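Local coordinates for HTH cro/C1-type domain-containing protein (Pseudomonas aeruginosa, PDB 4O8B), which probably activates transcription by binding specific promoter DNA, and controls motility and biofilm formation by modulating the small RNA rsmZ, at residues Thr4-Ala9 and Ala62-Pro67; Gln58-Tyr63 and Glu73-Val78. One frame throughout, in Å; residues are numbered along the deposited sequence.

Interaction 1 (Thr4-Ala9 and Ala62-Pro67); sequences TRLKAA and AYLYCP
R5 sets CG anti to its own carbonyl carbon (chi1 -55°) and Y63 holds CG anti to its backbone N (chi1 174°); the bend at chi2 then carries R5 CD over the tyrosine ring. R5 CD lies over one face, 4.1 Å from the centroid of Y63 and displaced toward the rim, a CH-pi contact. Beyond it, NE of R5 gives an almost straight hydrogen bond to O of C66 (2.7 Å, N-H...O 175°), with the acceptor in the guanidinium plane and the donor tilted from the carbonyl plane. NH2 of R5 adds weak bonds to O of P67 (3.3 Å) and to C66 O. Arginine suits this place because its CD packs on the ring, CB and CG lie against the Y63 carbonyl, and the flat head serves the carbonyls of the loop. Small alanines let the helix come close: A8 CB meets Y63 OH at 3.5 Å, and A9 CB reaches the ring edge at CE2 of Y63 (4.0 Å). L64 CD2 fits against the helix backbone, 3.7 Å from L6 CA, and L6 carries the packing on toward L53 and L57. R5 NH2 also forms a salt bridge with D69 OD1. One arginine thus ties the first helix of the HTH domain to the C66-P67 carbonyls and the start of helix 69-79; these partners probably stabilise its positive charge.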
loop_
_atom_site.group_PDB
_atom_site.type_symbol
_atom_site.label_atom_id
_atom_site.label_comp_id
_atom_site.label_asym_id
_atom_site.label_seq_id
_atom_site.Cartn_x
_atom_site.Cartn_y
_atom_site.Cartn_z
ATOM N N THR A 4 -9.707 2.817 -8.702
ATOM C CA THR A 4 -9.027 3.963 -9.297
ATOM C C THR A 4 -7.539 3.687 -9.499
ATOM O O THR A 4 -7.001 3.913 -10.579
ATOM C CB THR A 4 -9.177 5.225 -8.420
ATOM O OG1 THR A 4 -8.790 4.920 -7.076
ATOM C CG2 THR A 4 -10.613 5.719 -8.438
ATOM N N ARG A 5 -6.889 3.194 -8.453
ATOM C CA ARG A 5 -5.457 2.887 -8.512
ATOM C C ARG A 5 -5.179 1.811 -9.553
ATOM O O ARG A 5 -4.190 1.880 -10.280
ATOM C CB ARG A 5 -4.972 2.413 -7.143
ATOM C CG ARG A 5 -5.264 3.394 -6.011
ATOM C CD ARG A 5 -4.377 4.626 -6.091
ATOM N NE ARG A 5 -4.785 5.644 -5.123
ATOM C CZ ARG A 5 -5.345 6.808 -5.452
ATOM N NH1 ARG A 5 -5.575 7.100 -6.727
ATOM N NH2 ARG A 5 -5.701 7.659 -4.501
ATOM N N LEU A 6 -6.057 0.816 -9.623
ATOM C CA LEU A 6 -5.903 -0.268 -10.585
ATOM C C LEU A 6 -6.089 0.261 -12.004
ATOM O O LEU A 6 -5.353 -0.102 -12.916
ATOM C CB LEU A 6 -6.921 -1.375 -10.302
ATOM C CG LEU A 6 -6.914 -2.585 -11.247
ATOM C CD1 LEU A 6 -5.636 -3.395 -11.056
ATOM C CD2 LEU A 6 -8.132 -3.444 -10.964
ATOM N N LYS A 7 -7.080 1.130 -12.184
ATOM C CA LYS A 7 -7.358 1.713 -13.486
ATOM C C LYS A 7 -6.237 2.674 -13.867
ATOM O O LYS A 7 -5.749 2.662 -15.005
ATOM C CB LYS A 7 -8.696 2.466 -13.463
ATOM C CG LYS A 7 -9.225 2.832 -14.848
ATOM C CD LYS A 7 -10.511 3.649 -14.761
ATOM C CE LYS A 7 -11.656 2.851 -14.151
ATOM N NZ LYS A 7 -12.076 1.711 -15.022
ATOM N N ALA A 8 -5.829 3.505 -12.912
ATOM C CA ALA A 8 -4.765 4.479 -13.133
ATOM C C ALA A 8 -3.456 3.781 -13.476
ATOM O O ALA A 8 -2.660 4.290 -14.262
ATOM C CB ALA A 8 -4.590 5.341 -11.893
ATOM N N ALA A 9 -3.237 2.607 -12.878
ATOM C CA ALA A 9 -2.021 1.844 -13.112
ATOM C C ALA A 9 -2.068 1.127 -14.456
ATOM O O ALA A 9 -1.024 0.837 -15.045
ATOM C CB ALA A 9 -1.822 0.840 -11.989
ATOM N N ALA A 62 1.509 -1.729 -2.806
ATOM C CA ALA A 62 1.015 -0.713 -1.889
ATOM C C ALA A 62 0.214 0.370 -2.612
ATOM O O ALA A 62 -0.804 0.837 -2.105
ATOM C CB ALA A 62 2.186 -0.079 -1.144
ATOM N N TYR A 63 0.683 0.762 -3.793
ATOM C CA TYR A 63 0.010 1.785 -4.578
ATOM C C TYR A 63 -1.460 1.432 -4.804
ATOM O O TYR A 63 -2.347 2.274 -4.630
ATOM C CB TYR A 63 0.699 1.956 -5.933
ATOM C CG TYR A 63 -0.019 2.900 -6.868
ATOM C CD1 TYR A 63 -0.099 4.263 -6.585
ATOM C CD2 TYR A 63 -0.677 2.422 -8.006
ATOM C CE1 TYR A 63 -0.782 5.139 -7.437
ATOM C CE2 TYR A 63 -1.359 3.285 -8.862
ATOM C CZ TYR A 63 -1.425 4.637 -8.557
ATOM O OH TYR A 63 -2.104 5.492 -9.390
ATOM N N LEU A 64 -1.701 0.187 -5.199
ATOM C CA LEU A 64 -3.059 -0.289 -5.464
ATOM C C LEU A 64 -3.919 -0.309 -4.205
ATOM O O LEU A 64 -5.132 -0.507 -4.273
ATOM C CB LEU A 64 -2.996 -1.685 -6.078
ATOM C CG LEU A 64 -2.182 -1.775 -7.378
ATOM C CD1 LEU A 64 -1.904 -3.229 -7.722
ATOM C CD2 LEU A 64 -2.936 -1.087 -8.500
ATOM N N TYR A 65 -3.283 -0.087 -3.058
ATOM C CA TYR A 65 -3.980 -0.069 -1.770
ATOM C C TYR A 65 -3.725 1.245 -1.040
ATOM O O TYR A 65 -3.791 1.303 0.188
ATOM C CB TYR A 65 -3.512 -1.237 -0.898
ATOM C CG TYR A 65 -4.086 -2.579 -1.286
ATOM C CD1 TYR A 65 -5.384 -2.942 -0.911
ATOM C CD2 TYR A 65 -3.339 -3.487 -2.042
ATOM C CE1 TYR A 65 -5.915 -4.179 -1.262
ATOM C CE2 TYR A 65 -3.868 -4.730 -2.403
ATOM C CZ TYR A 65 -5.154 -5.064 -2.015
ATOM O OH TYR A 65 -5.673 -6.288 -2.374
ATOM N N CYS A 66 -3.434 2.297 -1.799
ATOM C CA CYS A 66 -3.166 3.615 -1.227
ATOM C C CYS A 66 -4.307 4.589 -1.500
ATOM O O CYS A 66 -4.321 5.267 -2.524
ATOM C CB CYS A 66 -1.861 4.171 -1.796
ATOM S SG CYS A 66 -1.566 5.901 -1.383
ATOM N N PRO A 67 -5.279 4.674 -0.586
ATOM C CA PRO A 67 -6.422 5.581 -0.756
ATOM C C PRO A 67 -6.045 7.066 -0.738
ATOM O O PRO A 67 -6.722 7.885 -1.357
ATOM C CB PRO A 67 -7.352 5.194 0.392
ATOM C CG PRO A 67 -6.397 4.753 1.453
ATOM C CD PRO A 67 -5.410 3.913 0.673
#

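Interaction 2 (Gln58-Tyr63 and Glu73-Val78); sequences QVPMAY and ELILKV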
loop_
_atom_site.group_PDB
_atom_site.type_symbol
_atom_site.label_atom_id
_atom_site.label_comp_id
_atom_site.label_asym_id
_atom_site.label_seq_id
_atom_site.Cartn_x
_atom_site.Cartn_y
_atom_site.Cartn_z
ATOM N N GLN A 58 3.689 -3.151 -13.109
ATOM C CA GLN A 58 4.970 -2.537 -12.769
ATOM C C GLN A 58 4.844 -1.456 -11.704
ATOM O O GLN A 58 5.578 -0.462 -11.725
ATOM C CB GLN A 58 5.623 -1.944 -14.017
ATOM C CG GLN A 58 6.322 -2.955 -14.915
ATOM C CD GLN A 58 7.633 -3.438 -14.332
ATOM O OE1 GLN A 58 7.665 -4.187 -13.352
ATOM N NE2 GLN A 58 8.737 -2.993 -14.932
ATOM N N VAL A 59 3.915 -1.644 -10.769
ATOM C CA VAL A 59 3.717 -0.686 -9.687
ATOM C C VAL A 59 3.696 -1.409 -8.352
ATOM O O VAL A 59 3.276 -2.569 -8.267
ATOM C CB VAL A 59 2.393 0.099 -9.846
ATOM C CG1 VAL A 59 2.520 1.106 -10.971
ATOM C CG2 VAL A 59 1.249 -0.872 -10.124
ATOM N N PRO A 60 4.159 -0.743 -7.281
ATOM C CA PRO A 60 4.172 -1.354 -5.947
ATOM C C PRO A 60 2.765 -1.760 -5.524
ATOM O O PRO A 60 1.816 -1.004 -5.708
ATOM C CB PRO A 60 4.737 -0.242 -5.069
ATOM C CG PRO A 60 5.638 0.492 -6.002
ATOM C CD PRO A 60 4.801 0.579 -7.253
ATOM N N MET A 61 2.644 -2.955 -4.964
ATOM C CA MET A 61 1.347 -3.443 -4.509
ATOM C C MET A 61 0.688 -2.407 -3.611
ATOM O O MET A 61 -0.532 -2.222 -3.647
ATOM C CB MET A 61 1.517 -4.757 -3.740
ATOM C CG MET A 61 0.320 -5.119 -2.876
ATOM S SD MET A 61 0.581 -6.617 -1.920
ATOM C CE MET A 61 0.074 -7.858 -3.088
ATOM N N ALA A 62 1.509 -1.729 -2.806
ATOM C CA ALA A 62 1.015 -0.713 -1.889
ATOM C C ALA A 62 0.214 0.370 -2.612
ATOM O O ALA A 62 -0.804 0.837 -2.105
ATOM C CB ALA A 62 2.186 -0.079 -1.144
ATOM N N TYR A 63 0.683 0.762 -3.793
ATOM C CA TYR A 63 0.010 1.785 -4.578
ATOM C C TYR A 63 -1.460 1.432 -4.804
ATOM O O TYR A 63 -2.347 2.274 -4.630
ATOM C CB TYR A 63 0.699 1.956 -5.933
ATOM C CG TYR A 63 -0.019 2.900 -6.868
ATOM C CD1 TYR A 63 -0.099 4.263 -6.585
ATOM C CD2 TYR A 63 -0.677 2.422 -8.006
ATOM C CE1 TYR A 63 -0.782 5.139 -7.437
ATOM C CE2 TYR A 63 -1.359 3.285 -8.862
ATOM C CZ TYR A 63 -1.425 4.637 -8.557
ATOM O OH TYR A 63 -2.104 5.492 -9.390
ATOM N N GLU A 73 0.716 9.021 -5.140
ATOM C CA GLU A 73 1.532 9.711 -6.130
ATOM C C GLU A 73 3.002 9.647 -5.734
ATOM O O GLU A 73 3.876 9.498 -6.584
ATOM C CB GLU A 73 1.076 11.174 -6.236
ATOM C CG GLU A 73 1.434 11.838 -7.555
ATOM C CD GLU A 73 1.055 10.978 -8.749
ATOM O OE1 GLU A 73 -0.098 10.500 -8.806
ATOM O OE2 GLU A 73 1.920 10.780 -9.637
ATOM N N LEU A 74 3.263 9.751 -4.430
ATOM C CA LEU A 74 4.631 9.708 -3.919
ATOM C C LEU A 74 5.193 8.290 -3.992
ATOM O O LEU A 74 6.378 8.098 -4.264
ATOM C CB LEU A 74 4.666 10.203 -2.471
ATOM C CG LEU A 74 5.833 11.119 -2.102
ATOM C CD1 LEU A 74 5.635 12.477 -2.766
ATOM C CD2 LEU A 74 5.912 11.284 -0.593
ATOM N N ILE A 75 4.334 7.305 -3.749
ATOM C CA ILE A 75 4.745 5.902 -3.777
ATOM C C ILE A 75 5.202 5.475 -5.176
ATOM O O ILE A 75 6.052 4.592 -5.310
ATOM C CB ILE A 75 3.600 4.962 -3.328
ATOM C CG1 ILE A 75 3.233 5.257 -1.876
ATOM C CG2 ILE A 75 4.021 3.510 -3.491
ATOM C CD1 ILE A 75 2.257 4.258 -1.275
ATOM N N LEU A 76 4.632 6.095 -6.197
ATOM C CA LEU A 76 5.000 5.775 -7.570
ATOM C C LEU A 76 6.280 6.495 -7.954
ATOM O O LEU A 76 7.107 5.970 -8.699
ATOM C CB LEU A 76 3.878 6.166 -8.539
ATOM C CG LEU A 76 2.576 5.368 -8.457
ATOM C CD1 LEU A 76 1.699 5.726 -9.649
ATOM C CD2 LEU A 76 2.883 3.873 -8.464
ATOM N N LYS A 77 6.436 7.707 -7.432
ATOM C CA LYS A 77 7.620 8.510 -7.717
ATOM C C LYS A 77 8.870 7.903 -7.092
ATOM O O LYS A 77 9.863 7.673 -7.778
ATOM C CB LYS A 77 7.424 9.942 -7.212
ATOM C CG LYS A 77 6.366 10.717 -7.976
ATOM C CD LYS A 77 6.294 12.156 -7.505
ATOM C CE LYS A 77 4.967 12.788 -7.899
ATOM N NZ LYS A 77 4.729 14.073 -7.173
ATOM N N VAL A 78 8.817 7.645 -5.797
ATOM C CA VAL A 78 9.956 7.070 -5.089
ATOM C C VAL A 78 10.348 5.720 -5.681
ATOM O O VAL A 78 11.530 5.360 -5.691
ATOM C CB VAL A 78 9.655 6.897 -3.582
ATOM C CG1 VAL A 78 9.241 8.229 -2.981
ATOM C CG2 VAL A 78 8.562 5.865 -3.382
#
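V59 and Y63 bring their CA atoms to 6.9 Å and 6.3 Å from those of L76 and I75, respectively, as the chain leaves helix 47-57 and turns past helix 69-79. A Schellman motif with Q58 at its positive-phi position ends the first of these helices, and the Y63 N to P60 O hydrogen bond (2.8 Å) then closes the next turn. The interface is apolar. L76 carries most of it: CG and both methyls lie against one face of the Y63 ring, and CD1 makes a CH-pi contact 3.7 Å from the ring centroid, shifted toward the rim. A forked leucine suits this place, since one methyl, CD1, can sit over the ring while the other, CD2, touches the ring and also V59 and P60. I75, with CG2 anti to its backbone N, brings that methyl to CB of P60 at 4.1 Å, while its CD1 extends to the small A62. P60 thus meets I75 through CB and L76 through CD. I75 also packs on I75 of the second subunit, so the contact lies beside the dimer interface. CD2 of L76 fills the corner between three residues, with V59 CG1 at 3.8 Å, P60 CD at 4.0 Å and Y63 CG at 3.5 Å.

How the interactions relate
Both contacts are buried near the centre of the chain and share A62 and Y63. The Y63 ring is common to both: R5 CD of helix 3-13 lies over one face and L76 of helix 69-79 over the opposite one. Interaction 1 is mixed, its arginine bonding to main-chain carbonyls where the loop carries polar groups, whereas interaction 2 is wholly apolar. They also meet directly, A9 CB against V59 CG2 and C66 CB against I75 CD1. The linker 58-67 is therefore packed between the first helix of the HTH domain and helix 69-79, and both contacts border the second subunit, where the Y65 rings of the two chains stack.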